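Local coordinates for precorrin-8x Methyl Mutase (Thermus thermophilus, PDB 1V9C), which probably catalyses the methyl-group rearrangement of precorrin-8X, an isomerase step in the biosynthesis of adenosylcobalamin, at residues F43-K46 with A47-F51; N81-R84 with L85-F88. All blocks are in the same frame, centred on the assembly; numbering follows the deposited sequence.

Contact 1: F43-K46 with A47-F51; sequences FEYK and ALTRF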
loop_
_atom_site.group_PDB
_atom_site.type_symbol
_atom_site.label_atom_id
_atom_site.label_comp_id
_atom_site.label_asym_id
_atom_site.label_seq_id
_atom_site.Cartn_x
_atom_site.Cartn_y
_atom_site.Cartn_z
ATOM N N PHE B 43 -15.145 0.969 3.437
ATOM C CA PHE B 43 -16.193 1.908 3.071
ATOM C C PHE B 43 -16.199 3.261 3.775
ATOM O O PHE B 43 -16.919 4.163 3.350
ATOM C CB PHE B 43 -17.576 1.242 3.201
ATOM C CG PHE B 43 -17.897 0.329 2.064
ATOM C CD1 PHE B 43 -17.471 -0.987 2.072
ATOM C CD2 PHE B 43 -18.556 0.805 0.947
ATOM C CE1 PHE B 43 -17.696 -1.802 0.985
ATOM C CE2 PHE B 43 -18.784 -0.016 -0.149
ATOM C CZ PHE B 43 -18.354 -1.311 -0.126
ATOM N N GLU B 44 -15.405 3.421 4.827
ATOM C CA GLU B 44 -15.381 4.704 5.507
ATOM C C GLU B 44 -14.832 5.821 4.635
ATOM O O GLU B 44 -15.070 6.992 4.922
ATOM C CB GLU B 44 -14.583 4.638 6.806
ATOM C CG GLU B 44 -14.679 5.937 7.608
ATOM C CD GLU B 44 -14.099 5.834 9.010
ATOM O OE1 GLU B 44 -14.272 6.794 9.793
ATOM O OE2 GLU B 44 -13.470 4.804 9.336
ATOM N N TYR B 45 -14.111 5.462 3.568
ATOM C CA TYR B 45 -13.539 6.445 2.655
ATOM C C TYR B 45 -14.618 7.243 1.912
ATOM O O TYR B 45 -14.347 8.287 1.329
ATOM C CB TYR B 45 -12.581 5.756 1.654
ATOM C CG TYR B 45 -11.256 5.411 2.284
ATOM C CD1 TYR B 45 -10.939 4.098 2.624
ATOM C CD2 TYR B 45 -10.372 6.423 2.670
ATOM C CE1 TYR B 45 -9.788 3.806 3.344
ATOM C CE2 TYR B 45 -9.234 6.145 3.394
ATOM C CZ TYR B 45 -8.944 4.835 3.734
ATOM O OH TYR B 45 -7.826 4.574 4.490
ATOM N N LYS B 46 -15.844 6.740 1.919
ATOM C CA LYS B 46 -16.950 7.451 1.274
ATOM C C LYS B 46 -17.188 8.751 2.051
ATOM O O LYS B 46 -17.513 9.785 1.477
ATOM C CB LYS B 46 -18.233 6.619 1.334
ATOM C CG LYS B 46 -19.373 7.185 0.509
ATOM C CD LYS B 46 -20.664 6.396 0.716
ATOM C CE LYS B 46 -21.333 6.716 2.042
ATOM N NZ LYS B 46 -22.524 5.843 2.274
ATOM N N ALA B 47 -17.010 8.666 3.363
ATOM C CA ALA B 47 -17.213 9.791 4.264
ATOM C C ALA B 47 -15.941 10.586 4.566
ATOM O O ALA B 47 -16.008 11.768 4.883
ATOM C CB ALA B 47 -17.828 9.284 5.571
ATOM N N LEU B 48 -14.784 9.945 4.457
ATOM C CA LEU B 48 -13.523 10.617 4.756
ATOM C C LEU B 48 -12.909 11.360 3.585
ATOM O O LEU B 48 -12.121 12.279 3.775
ATOM C CB LEU B 48 -12.507 9.602 5.271
ATOM C CG LEU B 48 -12.943 8.715 6.442
ATOM C CD1 LEU B 48 -11.760 7.842 6.856
ATOM C CD2 LEU B 48 -13.427 9.581 7.628
ATOM N N THR B 49 -13.266 10.978 2.370
ATOM C CA THR B 49 -12.665 11.617 1.216
ATOM C C THR B 49 -13.272 12.955 0.848
ATOM O O THR B 49 -14.470 13.062 0.612
ATOM C CB THR B 49 -12.704 10.678 0.006
ATOM O OG1 THR B 49 -12.102 9.431 0.367
ATOM C CG2 THR B 49 -11.945 11.280 -1.152
ATOM N N ARG B 50 -12.421 13.971 0.779
ATOM C CA ARG B 50 -12.859 15.316 0.451
ATOM C C ARG B 50 -12.061 15.907 -0.704
ATOM O O ARG B 50 -10.838 15.758 -0.779
ATOM C CB ARG B 50 -12.732 16.211 1.690
ATOM C CG ARG B 50 -13.540 17.486 1.598
ATOM C CD ARG B 50 -14.120 17.862 2.949
ATOM N NE ARG B 50 -13.550 19.098 3.476
ATOM C CZ ARG B 50 -13.890 19.630 4.645
ATOM N NH1 ARG B 50 -14.797 19.030 5.404
ATOM N NH2 ARG B 50 -13.326 20.761 5.055
ATOM N N PHE B 51 -12.759 16.572 -1.615
ATOM C CA PHE B 51 -12.102 17.180 -2.762
ATOM C C PHE B 51 -12.159 18.701 -2.695
ATOM O O PHE B 51 -12.994 19.268 -2.005
ATOM C CB PHE B 51 -12.775 16.737 -4.062
ATOM C CG PHE B 51 -12.743 15.266 -4.293
ATOM C CD1 PHE B 51 -13.559 14.417 -3.561
ATOM C CD2 PHE B 51 -11.894 14.722 -5.257
ATOM C CE1 PHE B 51 -13.536 13.046 -3.786
ATOM C CE2 PHE B 51 -11.863 13.350 -5.486
ATOM C CZ PHE B 51 -12.687 12.514 -4.749
#
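Thr49 OG1 lies at the edge of the Tyr45 ring, near its plane and 4.2 Å from CD2. Beyond the two segments the Tyr45 side chain touches Thr40, Thr183 and Lys187. Thr49 OG1 donates to Tyr45 O at 2.7 Å, in the carbonyl plane and on a lone pair. Thr49 N reaches Tyr45 O at 3.1 Å from 42° above the plane, so two donors of one residue grip a single carbonyl as the chain leaves helical torsions. OG1 stands beside its own backbone N (chi1 -54°), which lets both donors converge. Glu44 O also takes two bonds: Leu48 N, in the carbonyl plane, and Ala47 N, 54° out of it. Above this turn the extended Glu44 chain crosses Leu48, CG to CG at 3.5 Å, while Leu48 CD2 comes 3.6 Å from Glu44 OE1. A serine in place of Leu48 would probably strip the branched apolar end from Glu44 CG and leave the carboxylate freer to swing. The short helix 45-48 thus runs directly into strand 49-51, outermost in the sheet within this chain, whose Arg50 pairs by backbone bonds with Val182 of strand 180-183, while Thr49 packs on Met36 of helix 30-40.

Contact 2: N81-R84 with L85-F88; sequences NPER and LRLF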
loop_
_atom_site.group_PDB
_atom_site.type_symbol
_atom_site.label_atom_id
_atom_site.label_comp_id
_atom_site.label_asym_id
_atom_site.label_seq_id
_atom_site.Cartn_x
_atom_site.Cartn_y
_atom_site.Cartn_z
ATOM N N ASN B 81 0.755 1.243 -12.091
ATOM C CA ASN B 81 0.761 0.312 -13.198
ATOM C C ASN B 81 1.509 0.894 -14.414
ATOM O O ASN B 81 1.095 1.908 -14.969
ATOM C CB ASN B 81 -0.684 0.010 -13.581
ATOM C CG ASN B 81 -0.802 -1.036 -14.675
ATOM O OD1 ASN B 81 -1.388 -0.785 -15.720
ATOM N ND2 ASN B 81 -0.258 -2.210 -14.429
ATOM N N PRO B 82 2.602 0.239 -14.851
ATOM C CA PRO B 82 3.401 0.696 -15.998
ATOM C C PRO B 82 2.572 0.953 -17.253
ATOM O O PRO B 82 2.750 1.970 -17.925
ATOM C CB PRO B 82 4.421 -0.429 -16.185
ATOM C CG PRO B 82 4.609 -0.953 -14.791
ATOM C CD PRO B 82 3.195 -0.971 -14.244
ATOM N N GLU B 83 1.664 0.031 -17.559
ATOM C CA GLU B 83 0.775 0.145 -18.717
ATOM C C GLU B 83 -0.107 1.389 -18.626
ATOM O O GLU B 83 -0.512 1.954 -19.636
ATOM C CB GLU B 83 -0.142 -1.079 -18.803
ATOM C CG GLU B 83 0.560 -2.391 -18.530
ATOM C CD GLU B 83 1.340 -2.877 -19.723
ATOM O OE1 GLU B 83 2.248 -3.719 -19.542
ATOM O OE2 GLU B 83 1.032 -2.415 -20.846
ATOM N N ARG B 84 -0.425 1.810 -17.411
ATOM C CA ARG B 84 -1.288 2.973 -17.252
ATOM C C ARG B 84 -0.469 4.253 -17.291
ATOM O O ARG B 84 -0.913 5.273 -17.798
ATOM C CB ARG B 84 -2.099 2.831 -15.960
ATOM C CG ARG B 84 -3.100 1.672 -16.065
ATOM C CD ARG B 84 -3.566 1.168 -14.717
ATOM N NE ARG B 84 -4.504 0.055 -14.855
ATOM C CZ ARG B 84 -4.892 -0.728 -13.852
ATOM N NH1 ARG B 84 -4.423 -0.529 -12.629
ATOM N NH2 ARG B 84 -5.762 -1.706 -14.067
ATOM N N LEU B 85 0.737 4.193 -16.756
ATOM C CA LEU B 85 1.607 5.343 -16.798
ATOM C C LEU B 85 1.884 5.646 -18.292
ATOM O O LEU B 85 2.001 6.802 -18.686
ATOM C CB LEU B 85 2.911 5.036 -16.051
ATOM C CG LEU B 85 2.828 4.942 -14.520
ATOM C CD1 LEU B 85 4.225 4.877 -13.941
ATOM C CD2 LEU B 85 2.085 6.133 -13.942
ATOM N N ARG B 86 1.929 4.595 -19.110
ATOM C CA ARG B 86 2.195 4.706 -20.540
ATOM C C ARG B 86 1.164 5.478 -21.356
ATOM O O ARG B 86 1.509 6.087 -22.360
ATOM C CB ARG B 86 2.366 3.305 -21.148
ATOM C CG ARG B 86 2.900 3.293 -22.590
ATOM C CD ARG B 86 2.747 1.913 -23.217
ATOM N NE ARG B 86 3.356 0.858 -22.414
ATOM C CZ ARG B 86 3.154 -0.441 -22.628
ATOM N NH1 ARG B 86 2.367 -0.827 -23.620
ATOM N NH2 ARG B 86 3.714 -1.353 -21.841
ATOM N N LEU B 87 -0.097 5.463 -20.943
ATOM C CA LEU B 87 -1.131 6.171 -21.693
ATOM C C LEU B 87 -0.760 7.623 -22.015
ATOM O O LEU B 87 -0.808 8.035 -23.172
ATOM C CB LEU B 87 -2.469 6.110 -20.947
ATOM C CG LEU B 87 -3.299 4.834 -21.171
ATOM C CD1 LEU B 87 -2.432 3.589 -21.012
ATOM C CD2 LEU B 87 -4.460 4.806 -20.189
ATOM N N PHE B 88 -0.405 8.404 -21.002
ATOM C CA PHE B 88 -0.023 9.786 -21.244
ATOM C C PHE B 88 1.423 9.998 -20.808
ATOM O O PHE B 88 1.857 11.131 -20.618
ATOM C CB PHE B 88 -0.933 10.756 -20.483
ATOM C CG PHE B 88 -2.404 10.546 -20.738
ATOM C CD1 PHE B 88 -3.124 9.602 -20.005
ATOM C CD2 PHE B 88 -3.071 11.295 -21.707
ATOM C CE1 PHE B 88 -4.492 9.404 -20.230
ATOM C CE2 PHE B 88 -4.441 11.107 -21.944
ATOM C CZ PHE B 88 -5.152 10.157 -21.201
HETATM O O HOH W 1 -0.789 7.970 -18.311
#
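Leu85 N bonds to Asn81 O at 2.9 Å with an N-H...O angle of 157°, the first i to i+4 bond of helix 82-88, whose N-cap position is held by Asn81. Arg84 N donates to Asn81 O, also at 2.9 Å, and one turn is thereby closed twice. Arg86 N continues the pattern to Pro82 O at 3.0 Å, tilted a little from the carbonyl plane. Pro82, with no N-H to offer, fits the first turn, where the amide would have no helical acceptor. Within this close-packed backbone part, Leu85 swings CG to 3.5 Å from Asn81 O, because its first torsion (chi1 -72°) sets CG beside the backbone N.

The outer side is looser. Glu83 and Arg86 run alongside each other, pointing the same way, and form a salt bridge between exposed side chains. The carboxylate and guanidinium planes are 65° apart and Glu83 OE2 sits over one guanidinium face, so the attraction is of charge alone, with no N-H aimed at the oxygen. The Arg86 chain bends at chi3 to bring NH2 there, 3.1 Å from Glu83 OE2. Elsewhere, Arg84 extends to a salt bridge with a sulfate ion, probably from the crystallisation liquor, and also packs on His198, while Leu87 and Phe88 lie against helix 190-205. Further along, Leu87 N reaches Arg84 O from well above the carbonyl plane, and a water lies 2.7 Å from Arg84 O, to which it probably donates, and accepts from Phe88 N at 2.8 Å.

Overall arrangement
From the N terminus, the chain passes through helices 6-20 and 30-40 before contact 1, where the short helix 45-48 leads into strand 49-51, the antiparallel member of the mixed sheet and its outermost strand within this chain. Helix 55-65, strand 69-71 and helix 74-79 follow, and contact 2 then lies within the short helix 82-88, which precedes strand 92-94, the outermost strand at the other end. The two are in series, neither enclosing nor crossing the other, and neither closes a long loop. The centres of contact 1 and contact 2 lie 26 Å apart; their nearest atoms are about 17 Å apart, without touching. Contact 1 joins helix 30-40 to strand 180-183; contact 2 rests on helices 190-205 and 55-65.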